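Local coordinates for protein peroxisomal catalase (Pichia angusta, PDB 2XQ1) that probably breaks down the hydrogen peroxide made by peroxisomal oxidases into water and oxygen, using heme as its cofactor, at residues O[102-112]-O[317-326]; O[67-75]-O[250-261]. All blocks are in the same frame, centred on the assembly; numbering follows the deposited sequence.

Interaction 1 (O[102-112]-O[317-326]). With HEM (protoporphyrin IX containing Fe), chain B.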
loop_
_atom_site.group_PDB
_atom_site.type_symbol
_atom_site.label_atom_id
_atom_site.label_comp_id
_atom_site.label_asym_id
_atom_site.label_seq_id
_atom_site.Cartn_x
_atom_site.Cartn_y
_atom_site.Cartn_z
ATOM N N PHE O 102 -10.889 -3.419 -25.950
ATOM C CA PHE O 102 -11.670 -3.815 -24.797
ATOM C C PHE O 102 -12.525 -2.653 -24.388
ATOM O O PHE O 102 -12.060 -1.523 -24.307
ATOM C CB PHE O 102 -10.791 -4.223 -23.640
ATOM C CG PHE O 102 -11.543 -4.865 -22.529
ATOM C CD1 PHE O 102 -12.329 -4.086 -21.656
ATOM C CD2 PHE O 102 -11.482 -6.242 -22.344
ATOM C CE1 PHE O 102 -13.059 -4.656 -20.605
ATOM C CE2 PHE O 102 -12.201 -6.842 -21.301
ATOM C CZ PHE O 102 -13.004 -6.032 -20.408
ATOM N N THR O 103 -13.788 -2.923 -24.132
ATOM C CA THR O 103 -14.672 -1.873 -23.713
ATOM C C THR O 103 -15.242 -2.207 -22.364
ATOM O O THR O 103 -15.563 -3.379 -22.101
ATOM C CB THR O 103 -15.791 -1.714 -24.697
ATOM O OG1 THR O 103 -15.250 -1.143 -25.881
ATOM C CG2 THR O 103 -16.903 -0.791 -24.142
ATOM N N ARG O 104 -15.345 -1.186 -21.507
ATOM C CA ARG O 104 -15.989 -1.350 -20.213
ATOM C C ARG O 104 -17.071 -0.290 -20.091
ATOM O O ARG O 104 -16.822 0.906 -20.314
ATOM C CB ARG O 104 -14.977 -1.297 -19.058
ATOM C CG ARG O 104 -15.587 -1.399 -17.661
ATOM C CD ARG O 104 -14.521 -1.185 -16.529
ATOM N NE ARG O 104 -14.989 -1.763 -15.267
ATOM C CZ ARG O 104 -15.668 -1.122 -14.304
ATOM N NH1 ARG O 104 -15.959 0.193 -14.368
ATOM N NH2 ARG O 104 -16.050 -1.827 -13.248
ATOM N N PHE O 105 -18.277 -0.757 -19.768
ATOM C CA PHE O 105 -19.465 0.097 -19.608
ATOM C C PHE O 105 -19.714 0.207 -18.152
ATOM O O PHE O 105 -19.414 -0.744 -17.420
ATOM C CB PHE O 105 -20.707 -0.553 -20.221
ATOM C CG PHE O 105 -20.609 -0.817 -21.704
ATOM C CD1 PHE O 105 -20.598 0.229 -22.613
ATOM C CD2 PHE O 105 -20.539 -2.098 -22.190
ATOM C CE1 PHE O 105 -20.508 0.005 -23.955
ATOM C CE2 PHE O 105 -20.453 -2.310 -23.537
ATOM C CZ PHE O 105 -20.442 -1.254 -24.414
ATOM N N SER O 106 -20.295 1.322 -17.725
ATOM C CA SER O 106 -20.397 1.637 -16.292
ATOM C C SER O 106 -21.489 2.621 -16.012
ATOM O O SER O 106 -21.958 3.316 -16.933
ATOM C CB SER O 106 -19.100 2.282 -15.798
ATOM O OG SER O 106 -18.362 2.904 -16.868
ATOM N N THR O 107 -21.893 2.676 -14.742
ATOM C CA THR O 107 -22.726 3.756 -14.219
ATOM C C THR O 107 -21.781 4.692 -13.504
ATOM O O THR O 107 -20.603 4.381 -13.391
ATOM C CB THR O 107 -23.767 3.257 -13.209
ATOM O OG1 THR O 107 -23.107 2.574 -12.120
ATOM C CG2 THR O 107 -24.791 2.339 -13.898
ATOM N N VAL O 108 -22.267 5.823 -13.002
ATOM C CA VAL O 108 -21.337 6.782 -12.415
ATOM C C VAL O 108 -21.201 6.707 -10.905
ATOM O O VAL O 108 -20.134 6.369 -10.404
ATOM C CB VAL O 108 -21.616 8.243 -12.855
ATOM C CG1 VAL O 108 -20.596 9.201 -12.217
ATOM C CG2 VAL O 108 -21.526 8.363 -14.361
ATOM N N GLY O 109 -22.270 7.020 -10.185
ATOM C CA GLY O 109 -22.178 7.241 -8.737
ATOM C C GLY O 109 -22.283 6.006 -7.856
ATOM O O GLY O 109 -21.713 5.950 -6.756
ATOM N N GLY O 110 -23.020 5.012 -8.328
ATOM C CA GLY O 110 -23.205 3.822 -7.532
ATOM C C GLY O 110 -21.927 3.056 -7.224
ATOM O O GLY O 110 -21.002 2.898 -8.079
ATOM N N GLU O 111 -21.896 2.537 -6.000
ATOM C CA GLU O 111 -20.829 1.637 -5.580
ATOM C C GLU O 111 -20.946 0.240 -6.230
ATOM O O GLU O 111 -21.834 -0.043 -7.053
ATOM C CB GLU O 111 -20.794 1.509 -4.048
ATOM C CG GLU O 111 -20.626 2.823 -3.274
ATOM C CD GLU O 111 -21.916 3.683 -3.235
ATOM O OE1 GLU O 111 -23.002 3.100 -3.533
ATOM O OE2 GLU O 111 -21.837 4.931 -2.940
ATOM N N LYS O 112 -20.059 -0.645 -5.821
ATOM C CA LYS O 112 -19.872 -1.913 -6.471
ATOM C C LYS O 112 -21.146 -2.766 -6.459
ATOM O O LYS O 112 -21.459 -3.457 -7.446
ATOM C CB LYS O 112 -18.795 -2.632 -5.705
ATOM C CG LYS O 112 -17.754 -3.320 -6.499
ATOM C CD LYS O 112 -16.889 -4.014 -5.437
ATOM C CE LYS O 112 -15.531 -4.443 -5.921
ATOM N NZ LYS O 112 -15.113 -3.446 -6.937
ATOM N N TYR O 317 -13.224 -12.157 -14.653
ATOM C CA TYR O 317 -13.741 -10.789 -14.497
ATOM C C TYR O 317 -12.787 -9.900 -13.683
ATOM O O TYR O 317 -12.371 -8.824 -14.133
ATOM C CB TYR O 317 -15.142 -10.799 -13.889
ATOM C CG TYR O 317 -15.748 -9.436 -13.647
ATOM C CD1 TYR O 317 -15.508 -8.742 -12.460
ATOM C CD2 TYR O 317 -16.585 -8.841 -14.599
ATOM C CE1 TYR O 317 -16.080 -7.481 -12.235
ATOM C CE2 TYR O 317 -17.169 -7.592 -14.379
ATOM C CZ TYR O 317 -16.917 -6.920 -13.201
ATOM O OH TYR O 317 -17.479 -5.677 -13.007
ATOM N N TYR O 318 -12.428 -10.352 -12.494
ATOM C CA TYR O 318 -11.572 -9.522 -11.679
ATOM C C TYR O 318 -10.302 -9.129 -12.419
ATOM O O TYR O 318 -9.928 -7.958 -12.471
ATOM C CB TYR O 318 -11.202 -10.215 -10.382
ATOM C CG TYR O 318 -10.248 -9.406 -9.569
ATOM C CD1 TYR O 318 -10.704 -8.461 -8.625
ATOM C CD2 TYR O 318 -8.887 -9.553 -9.739
ATOM C CE1 TYR O 318 -9.803 -7.699 -7.839
ATOM C CE2 TYR O 318 -7.976 -8.787 -8.980
ATOM C CZ TYR O 318 -8.451 -7.869 -8.032
ATOM O OH TYR O 318 -7.566 -7.132 -7.286
ATOM N N ALA O 319 -9.641 -10.119 -12.999
ATOM C CA ALA O 319 -8.311 -9.909 -13.543
ATOM C C ALA O 319 -8.355 -8.976 -14.736
ATOM O O ALA O 319 -7.374 -8.278 -15.023
ATOM C CB ALA O 319 -7.707 -11.244 -13.953
ATOM N N GLU O 320 -9.493 -8.984 -15.430
ATOM C CA GLU O 320 -9.613 -8.284 -16.696
ATOM C C GLU O 320 -10.542 -7.101 -16.633
ATOM O O GLU O 320 -10.102 -5.969 -16.824
ATOM C CB GLU O 320 -10.032 -9.237 -17.803
ATOM C CG GLU O 320 -8.956 -10.284 -18.105
ATOM C CD GLU O 320 -9.421 -11.339 -19.116
ATOM O OE1 GLU O 320 -10.081 -12.314 -18.684
ATOM O OE2 GLU O 320 -9.121 -11.202 -20.339
ATOM N N THR O 321 -11.827 -7.333 -16.361
ATOM C CA THR O 321 -12.749 -6.177 -16.227
ATOM C C THR O 321 -12.419 -5.268 -15.034
ATOM O O THR O 321 -12.440 -4.046 -15.165
ATOM C CB THR O 321 -14.229 -6.577 -16.175
ATOM O OG1 THR O 321 -14.560 -7.301 -17.373
ATOM C CG2 THR O 321 -15.087 -5.351 -16.132
ATOM N N GLU O 322 -12.110 -5.848 -13.883
ATOM C CA GLU O 322 -11.971 -5.040 -12.706
ATOM C C GLU O 322 -10.690 -4.210 -12.730
ATOM O O GLU O 322 -10.738 -3.017 -12.365
ATOM C CB GLU O 322 -12.054 -5.913 -11.459
ATOM C CG GLU O 322 -12.046 -5.146 -10.137
ATOM C CD GLU O 322 -13.281 -4.221 -9.904
ATOM O OE1 GLU O 322 -14.349 -4.425 -10.546
ATOM O OE2 GLU O 322 -13.171 -3.278 -9.064
ATOM N N GLN O 323 -9.579 -4.831 -13.174
ATOM C CA GLN O 323 -8.224 -4.253 -13.091
ATOM C C GLN O 323 -7.859 -3.345 -14.274
ATOM O O GLN O 323 -6.800 -2.711 -14.294
ATOM C CB GLN O 323 -7.155 -5.352 -12.935
ATOM C CG GLN O 323 -7.072 -5.960 -11.557
ATOM C CD GLN O 323 -5.924 -6.929 -11.391
ATOM O OE1 GLN O 323 -5.526 -7.611 -12.337
ATOM N NE2 GLN O 323 -5.402 -7.025 -10.170
ATOM N N ILE O 324 -8.716 -3.292 -15.281
ATOM C CA ILE O 324 -8.337 -2.551 -16.475
ATOM C C ILE O 324 -8.320 -1.056 -16.160
ATOM O O ILE O 324 -9.160 -0.555 -15.393
ATOM C CB ILE O 324 -9.246 -2.874 -17.672
ATOM C CG1 ILE O 324 -8.732 -2.184 -18.939
ATOM C CG2 ILE O 324 -10.692 -2.513 -17.373
ATOM C CD1 ILE O 324 -9.350 -2.707 -20.240
ATOM N N ALA O 325 -7.356 -0.348 -16.724
ATOM C CA ALA O 325 -7.209 1.050 -16.380
ATOM C C ALA O 325 -7.184 1.915 -17.628
ATOM O O ALA O 325 -6.306 1.747 -18.469
ATOM C CB ALA O 325 -5.948 1.250 -15.542
ATOM N N PHE O 326 -8.138 2.836 -17.744
ATOM C CA PHE O 326 -8.123 3.749 -18.876
ATOM C C PHE O 326 -7.665 5.166 -18.485
ATOM O O PHE O 326 -7.855 5.627 -17.344
ATOM C CB PHE O 326 -9.505 3.865 -19.506
ATOM C CG PHE O 326 -10.168 2.544 -19.844
ATOM C CD1 PHE O 326 -10.946 1.871 -18.905
ATOM C CD2 PHE O 326 -10.086 2.019 -21.128
ATOM C CE1 PHE O 326 -11.583 0.679 -19.240
ATOM C CE2 PHE O 326 -10.734 0.830 -21.460
ATOM C CZ PHE O 326 -11.481 0.169 -20.517
HETATM C CHA HEM B . -13.580 7.192 -14.290
HETATM C CHB HEM B . -11.867 11.474 -12.849
HETATM C CHC HEM B . -14.935 13.591 -15.943
HETATM C CHD HEM B . -15.730 9.322 -18.123
HETATM C C1A HEM B . -12.896 8.128 -13.596
HETATM C C2A HEM B . -12.058 7.858 -12.444
HETATM C C3A HEM B . -11.583 9.064 -12.038
HETATM C C4A HEM B . -12.106 10.111 -12.921
HETATM C CMA HEM B . -10.629 9.298 -10.849
HETATM C CAA HEM B . -11.750 6.448 -11.834
HETATM C CBA HEM B . -10.779 5.710 -12.776
HETATM C CGA HEM B . -10.051 4.524 -12.168
HETATM O O1A HEM B . -10.051 4.434 -10.894
HETATM O O2A HEM B . -9.452 3.686 -12.936
HETATM C C1B HEM B . -12.553 12.462 -13.533
HETATM C C2B HEM B . -12.413 13.901 -13.409
HETATM C C3B HEM B . -13.256 14.480 -14.261
HETATM C C4B HEM B . -13.961 13.443 -14.972
HETATM C CMB HEM B . -11.451 14.609 -12.442
HETATM C CAB HEM B . -13.479 15.976 -14.485
HETATM C CBB HEM B . -12.514 16.845 -14.211
HETATM C C1C HEM B . -15.319 12.652 -16.885
HETATM C C2C HEM B . -15.921 12.894 -18.176
HETATM C C3C HEM B . -16.129 11.720 -18.766
HETATM C C4C HEM B . -15.685 10.681 -17.887
HETATM C CMC HEM B . -16.267 14.281 -18.757
HETATM C CAC HEM B . -16.714 11.515 -20.156
HETATM C CBC HEM B . -15.960 11.987 -21.163
HETATM C C1D HEM B . -15.279 8.322 -17.273
HETATM C C2D HEM B . -15.402 6.891 -17.480
HETATM C C3D HEM B . -14.727 6.241 -16.279
HETATM C C4D HEM B . -14.255 7.339 -15.469
HETATM C CMD HEM B . -16.059 6.135 -18.655
HETATM C CAD HEM B . -14.598 4.733 -16.013
HETATM C CBD HEM B . -13.523 4.091 -16.878
HETATM C CGD HEM B . -13.566 2.601 -16.627
HETATM O O1D HEM B . -14.523 1.971 -17.196
HETATM O O2D HEM B . -12.670 2.104 -15.865
HETATM N NA HEM B . -12.902 9.481 -13.853
HETATM N NB HEM B . -13.503 12.241 -14.503
HETATM N NC HEM B . -15.202 11.293 -16.748
HETATM N ND HEM B . -14.607 8.531 -16.077
HETATM FE FE HEM B . -14.046 10.405 -15.308
#
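Arg-104, on a strand of the catalase beta-barrel, reaches across to Thr-321, Ile-324 and Phe-326 at the propionate end of the heme pocket. Helix 317-322 crosses the strand nearly at right angles, the axes 10.1 Å apart. The arginine can be followed outward. CB lies 3.9 Å from Phe-326 CE1; CG, anti to the backbone N (chi1 177°), runs beside heme O1D; CD approaches O1D to 3.2 Å. From the extended chain NE makes a weak bond to Thr-321 O, 3.4 Å long and bent to 130°. O1D lies at the guanidinium edge, near its plane. NH1 is hydrogen-bonded to His-67 O, while NH2 lies 4.1 Å from Glu-322 OE1, beyond salt-bridge range. A leucine here would probably leave the propionate without this neighbouring positive charge and His-67 O without its donor. Two residues earlier in the strand, Phe-102 CD1 packs 3.6 Å from Ile-324 CD1, and Thr-321 OG1 sits at the edge of the Phe-102 ring. Glu-322 forms its salt bridge with Lys-112 instead: NZ lies 2.9 Å from OE2, approaching from 52° above the carboxylate plane.

Interaction 2 (O[67-75]-O[250-261]). With HEM (protoporphyrin IX containing Fe), chain B.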
loop_
_atom_site.group_PDB
_atom_site.type_symbol
_atom_site.label_atom_id
_atom_site.label_comp_id
_atom_site.label_asym_id
_atom_site.label_seq_id
_atom_site.Cartn_x
_atom_site.Cartn_y
_atom_site.Cartn_z
ATOM N N HIS O 67 -17.668 5.400 -11.388
ATOM C CA HIS O 67 -17.827 4.296 -12.325
ATOM C C HIS O 67 -17.418 2.927 -11.743
ATOM O O HIS O 67 -16.888 2.079 -12.449
ATOM C CB HIS O 67 -17.020 4.583 -13.572
ATOM C CG HIS O 67 -17.439 5.819 -14.285
ATOM N ND1 HIS O 67 -18.284 5.799 -15.371
ATOM C CD2 HIS O 67 -17.117 7.115 -14.076
ATOM C CE1 HIS O 67 -18.457 7.032 -15.806
ATOM N NE2 HIS O 67 -17.758 7.850 -15.039
ATOM N N ALA O 68 -17.669 2.706 -10.457
ATOM C CA ALA O 68 -17.242 1.482 -9.791
ATOM C C ALA O 68 -17.925 0.243 -10.335
ATOM O O ALA O 68 -17.333 -0.842 -10.336
ATOM C CB ALA O 68 -17.501 1.580 -8.335
ATOM N N LYS O 69 -19.173 0.396 -10.782
ATOM C CA LYS O 69 -20.011 -0.743 -11.192
ATOM C C LYS O 69 -20.031 -0.854 -12.690
ATOM O O LYS O 69 -20.474 0.071 -13.383
ATOM C CB LYS O 69 -21.428 -0.529 -10.695
ATOM C CG LYS O 69 -22.433 -1.465 -11.255
ATOM C CD LYS O 69 -22.621 -2.718 -10.400
ATOM C CE LYS O 69 -23.668 -3.575 -11.070
ATOM N NZ LYS O 69 -24.101 -4.669 -10.235
ATOM N N GLY O 70 -19.561 -1.979 -13.213
ATOM C CA GLY O 70 -19.435 -2.099 -14.671
ATOM C C GLY O 70 -19.250 -3.479 -15.292
ATOM O O GLY O 70 -19.095 -4.488 -14.590
ATOM N N ALA O 71 -19.259 -3.498 -16.626
ATOM C CA ALA O 71 -19.151 -4.726 -17.389
ATOM C C ALA O 71 -18.313 -4.471 -18.635
ATOM O O ALA O 71 -18.404 -3.392 -19.235
ATOM C CB ALA O 71 -20.518 -5.223 -17.765
ATOM N N GLY O 72 -17.492 -5.458 -19.005
ATOM C CA GLY O 72 -16.581 -5.313 -20.127
ATOM C C GLY O 72 -16.605 -6.471 -21.107
ATOM O O GLY O 72 -17.129 -7.550 -20.824
ATOM N N ALA O 73 -16.029 -6.236 -22.279
ATOM C CA ALA O 73 -15.881 -7.276 -23.292
ATOM C C ALA O 73 -14.793 -6.908 -24.279
ATOM O O ALA O 73 -14.469 -5.725 -24.444
ATOM C CB ALA O 73 -17.178 -7.501 -24.015
ATOM N N TYR O 74 -14.216 -7.929 -24.904
ATOM C CA TYR O 74 -13.249 -7.728 -25.953
ATOM C C TYR O 74 -13.989 -7.537 -27.269
ATOM O O TYR O 74 -15.114 -7.980 -27.409
ATOM C CB TYR O 74 -12.289 -8.911 -26.030
ATOM C CG TYR O 74 -11.230 -8.925 -24.964
ATOM C CD1 TYR O 74 -10.061 -8.186 -25.095
ATOM C CD2 TYR O 74 -11.399 -9.679 -23.813
ATOM C CE1 TYR O 74 -9.090 -8.190 -24.099
ATOM C CE2 TYR O 74 -10.418 -9.696 -22.804
ATOM C CZ TYR O 74 -9.268 -8.955 -22.971
ATOM O OH TYR O 74 -8.302 -8.970 -22.005
ATOM N N GLY O 75 -13.355 -6.864 -28.221
ATOM C CA GLY O 75 -13.909 -6.707 -29.552
ATOM C C GLY O 75 -12.893 -6.384 -30.637
ATOM O O GLY O 75 -11.678 -6.497 -30.451
ATOM N N PRO O 250 -30.138 -6.544 -9.893
ATOM C CA PRO O 250 -29.195 -5.427 -9.831
ATOM C C PRO O 250 -28.136 -5.521 -10.915
ATOM O O PRO O 250 -27.524 -4.510 -11.269
ATOM C CB PRO O 250 -28.531 -5.590 -8.463
ATOM C CG PRO O 250 -29.435 -6.414 -7.698
ATOM C CD PRO O 250 -30.133 -7.324 -8.650
ATOM N N ASP O 251 -27.929 -6.730 -11.437
ATOM C CA ASP O 251 -26.885 -6.969 -12.427
ATOM C C ASP O 251 -27.478 -7.135 -13.825
ATOM O O ASP O 251 -26.889 -7.788 -14.685
ATOM C CB ASP O 251 -26.053 -8.190 -12.035
ATOM C CG ASP O 251 -25.405 -8.048 -10.668
ATOM O OD1 ASP O 251 -24.651 -7.080 -10.477
ATOM O OD2 ASP O 251 -25.631 -8.916 -9.782
ATOM N N HIS O 252 -28.627 -6.510 -14.054
ATOM C CA HIS O 252 -29.347 -6.648 -15.308
ATOM C C HIS O 252 -28.499 -6.387 -16.549
ATOM O O HIS O 252 -28.443 -7.216 -17.463
ATOM C CB HIS O 252 -30.562 -5.731 -15.333
ATOM C CG HIS O 252 -31.332 -5.820 -16.606
ATOM N ND1 HIS O 252 -32.222 -6.845 -16.857
ATOM C CD2 HIS O 252 -31.312 -5.049 -17.721
ATOM C CE1 HIS O 252 -32.739 -6.686 -18.065
ATOM N NE2 HIS O 252 -32.203 -5.606 -18.609
ATOM N N SER O 253 -27.847 -5.234 -16.586
ATOM C CA SER O 253 -27.071 -4.848 -17.750
ATOM C C SER O 253 -25.866 -5.726 -17.971
ATOM O O SER O 253 -25.491 -5.986 -19.107
ATOM C CB SER O 253 -26.658 -3.383 -17.644
ATOM O OG SER O 253 -27.815 -2.565 -17.501
ATOM N N THR O 254 -25.266 -6.174 -16.881
ATOM C CA THR O 254 -24.109 -7.029 -16.960
ATOM C C THR O 254 -24.473 -8.350 -17.610
ATOM O O THR O 254 -23.791 -8.785 -18.543
ATOM C CB THR O 254 -23.503 -7.265 -15.579
ATOM O OG1 THR O 254 -23.003 -6.023 -15.078
ATOM C CG2 THR O 254 -22.346 -8.287 -15.652
ATOM N N ARG O 255 -25.553 -8.961 -17.110
ATOM C CA ARG O 255 -26.061 -10.234 -17.585
ATOM C C ARG O 255 -26.391 -10.124 -19.067
ATOM O O ARG O 255 -26.001 -10.970 -19.868
ATOM C CB ARG O 255 -27.289 -10.617 -16.762
ATOM C CG ARG O 255 -28.038 -11.846 -17.242
ATOM C CD ARG O 255 -29.076 -12.285 -16.232
ATOM N NE ARG O 255 -28.447 -13.097 -15.185
ATOM C CZ ARG O 255 -28.281 -12.715 -13.912
ATOM N NH1 ARG O 255 -28.717 -11.518 -13.494
ATOM N NH2 ARG O 255 -27.691 -13.545 -13.044
ATOM N N ASP O 256 -27.083 -9.044 -19.417
ATOM C CA ASP O 256 -27.537 -8.797 -20.759
ATOM C C ASP O 256 -26.366 -8.827 -21.713
ATOM O O ASP O 256 -26.444 -9.457 -22.753
ATOM C CB ASP O 256 -28.201 -7.433 -20.815
ATOM C CG ASP O 256 -28.598 -7.044 -22.209
ATOM O OD1 ASP O 256 -29.692 -7.486 -22.634
ATOM O OD2 ASP O 256 -27.822 -6.295 -22.862
ATOM N N LEU O 257 -25.279 -8.142 -21.369
ATOM C CA LEU O 257 -24.151 -8.061 -22.263
ATOM C C LEU O 257 -23.441 -9.391 -22.362
ATOM O O LEU O 257 -23.038 -9.797 -23.455
ATOM C CB LEU O 257 -23.179 -6.973 -21.841
ATOM C CG LEU O 257 -21.859 -6.932 -22.626
ATOM C CD1 LEU O 257 -22.080 -6.498 -24.076
ATOM C CD2 LEU O 257 -20.847 -6.025 -21.947
ATOM N N TRP O 258 -23.292 -10.075 -21.233
ATOM C CA TRP O 258 -22.575 -11.337 -21.227
ATOM C C TRP O 258 -23.300 -12.374 -22.072
ATOM O O TRP O 258 -22.661 -13.074 -22.883
ATOM C CB TRP O 258 -22.385 -11.861 -19.823
ATOM C CG TRP O 258 -21.213 -12.761 -19.741
ATOM C CD1 TRP O 258 -19.898 -12.392 -19.546
ATOM C CD2 TRP O 258 -21.219 -14.182 -19.866
ATOM N NE1 TRP O 258 -19.083 -13.505 -19.531
ATOM C CE2 TRP O 258 -19.868 -14.617 -19.726
ATOM C CE3 TRP O 258 -22.235 -15.139 -20.069
ATOM C CZ2 TRP O 258 -19.504 -15.981 -19.790
ATOM C CZ3 TRP O 258 -21.881 -16.512 -20.126
ATOM C CH2 TRP O 258 -20.521 -16.916 -19.985
ATOM N N GLU O 259 -24.631 -12.427 -21.904
ATOM C CA GLU O 259 -25.503 -13.363 -22.630
ATOM C C GLU O 259 -25.596 -13.111 -24.128
ATOM O O GLU O 259 -25.515 -14.051 -24.915
ATOM C CB GLU O 259 -26.885 -13.443 -21.987
ATOM C CG GLU O 259 -26.929 -14.475 -20.871
ATOM C CD GLU O 259 -28.215 -14.439 -20.107
ATOM O OE1 GLU O 259 -29.190 -13.824 -20.589
ATOM O OE2 GLU O 259 -28.253 -15.014 -19.004
ATOM N N ALA O 260 -25.735 -11.847 -24.512
ATOM C CA ALA O 260 -25.717 -11.470 -25.914
ATOM C C ALA O 260 -24.475 -12.020 -26.597
ATOM O O ALA O 260 -24.578 -12.675 -27.622
ATOM C CB ALA O 260 -25.786 -9.988 -26.066
ATOM N N ILE O 261 -23.306 -11.791 -26.015
ATOM C CA ILE O 261 -22.064 -12.239 -26.638
ATOM C C ILE O 261 -21.923 -13.776 -26.676
ATOM O O ILE O 261 -21.428 -14.346 -27.678
ATOM C CB ILE O 261 -20.834 -11.513 -26.033
ATOM C CG1 ILE O 261 -20.827 -10.067 -26.516
ATOM C CG2 ILE O 261 -19.495 -12.161 -26.441
ATOM C CD1 ILE O 261 -19.925 -9.169 -25.736
HETATM C CHA HEM B . -13.580 7.192 -14.290
HETATM C CHB HEM B . -11.867 11.474 -12.849
HETATM C CHC HEM B . -14.935 13.591 -15.943
HETATM C CHD HEM B . -15.730 9.322 -18.123
HETATM C C1A HEM B . -12.896 8.128 -13.596
HETATM C C2A HEM B . -12.058 7.858 -12.444
HETATM C C3A HEM B . -11.583 9.064 -12.038
HETATM C C4A HEM B . -12.106 10.111 -12.921
HETATM C CMA HEM B . -10.629 9.298 -10.849
HETATM C CAA HEM B . -11.750 6.448 -11.834
HETATM C CBA HEM B . -10.779 5.710 -12.776
HETATM C CGA HEM B . -10.051 4.524 -12.168
HETATM O O1A HEM B . -10.051 4.434 -10.894
HETATM O O2A HEM B . -9.452 3.686 -12.936
HETATM C C1B HEM B . -12.553 12.462 -13.533
HETATM C C2B HEM B . -12.413 13.901 -13.409
HETATM C C3B HEM B . -13.256 14.480 -14.261
HETATM C C4B HEM B . -13.961 13.443 -14.972
HETATM C CMB HEM B . -11.451 14.609 -12.442
HETATM C CAB HEM B . -13.479 15.976 -14.485
HETATM C CBB HEM B . -12.514 16.845 -14.211
HETATM C C1C HEM B . -15.319 12.652 -16.885
HETATM C C2C HEM B . -15.921 12.894 -18.176
HETATM C C3C HEM B . -16.129 11.720 -18.766
HETATM C C4C HEM B . -15.685 10.681 -17.887
HETATM C CMC HEM B . -16.267 14.281 -18.757
HETATM C CAC HEM B . -16.714 11.515 -20.156
HETATM C CBC HEM B . -15.960 11.987 -21.163
HETATM C C1D HEM B . -15.279 8.322 -17.273
HETATM C C2D HEM B . -15.402 6.891 -17.480
HETATM C C3D HEM B . -14.727 6.241 -16.279
HETATM C C4D HEM B . -14.255 7.339 -15.469
HETATM C CMD HEM B . -16.059 6.135 -18.655
HETATM C CAD HEM B . -14.598 4.733 -16.013
HETATM C CBD HEM B . -13.523 4.091 -16.878
HETATM C CGD HEM B . -13.566 2.601 -16.627
HETATM O O1D HEM B . -14.523 1.971 -17.196
HETATM O O2D HEM B . -12.670 2.104 -15.865
HETATM N NA HEM B . -12.902 9.481 -13.853
HETATM N NB HEM B . -13.503 12.241 -14.503
HETATM N NC HEM B . -15.202 11.293 -16.748
HETATM N ND HEM B . -14.607 8.531 -16.077
HETATM FE FE HEM B . -14.046 10.405 -15.308
#
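Lys-69 reaches Asp-251 through two torsions: chi1 (169°) sets CG opposite the backbone N, and a bend at chi2 (91°) swings the otherwise extended chain to the start of helix 252-263. Asp-251, its CG beside its own backbone N, presents OD1, and the two side chains cross at about a right angle. The modelled NZ to OD1 distance of 2.5 Å is very short, so at this resolution it supports a salt bridge but not its exact length. Both ends have further partners: NZ also bonds Ser-114 O, and OD1 pairs with Arg-162 of a neighbouring subunit. Further along, strand and helix run almost parallel (11°, axes 8.1 Å apart), a spacing consistent with the small residues between them. Ala-71 CB meets Thr-254 OG1 at 3.7 Å, and Ala-73 CB meets Ile-261 CD1 at 3.6 Å; Leu-257 CD2 bridges the two alanines. Before the strand, His-67, a predicted active-site residue, lays one ring face over heme C3D, with NE2 3.4 Å from heme ND. The helix thus lies against barrel strand 70-79, with Leu-257 also touching Phe-105 of strand 98-107 and Ile-261 touching Leu-310 of strand 303-312.

From the N terminus, residues 67-75 come first, with His-67 against the heme, and lead into strand 70-79; the chain then returns as the antiparallel neighbour that carries 102-112. Interaction 2 closes first, when 250-261 comes back to 67-75 after 174 intervening residues. Interaction 1 closes later, as 317-326 reaches 102-112 across 204 residues. The segments alternate along the chain, so the two loops cross without nesting. Their centres are 10 Å apart, and they meet directly: Tyr-317 OH lies 2.6 Å from Gly-70 O, a probable hydrogen bond, and Phe-105 N pairs with Ala-71 O. Together they tie helices 252-263 and 317-322 to two adjacent barrel strands beside one heme.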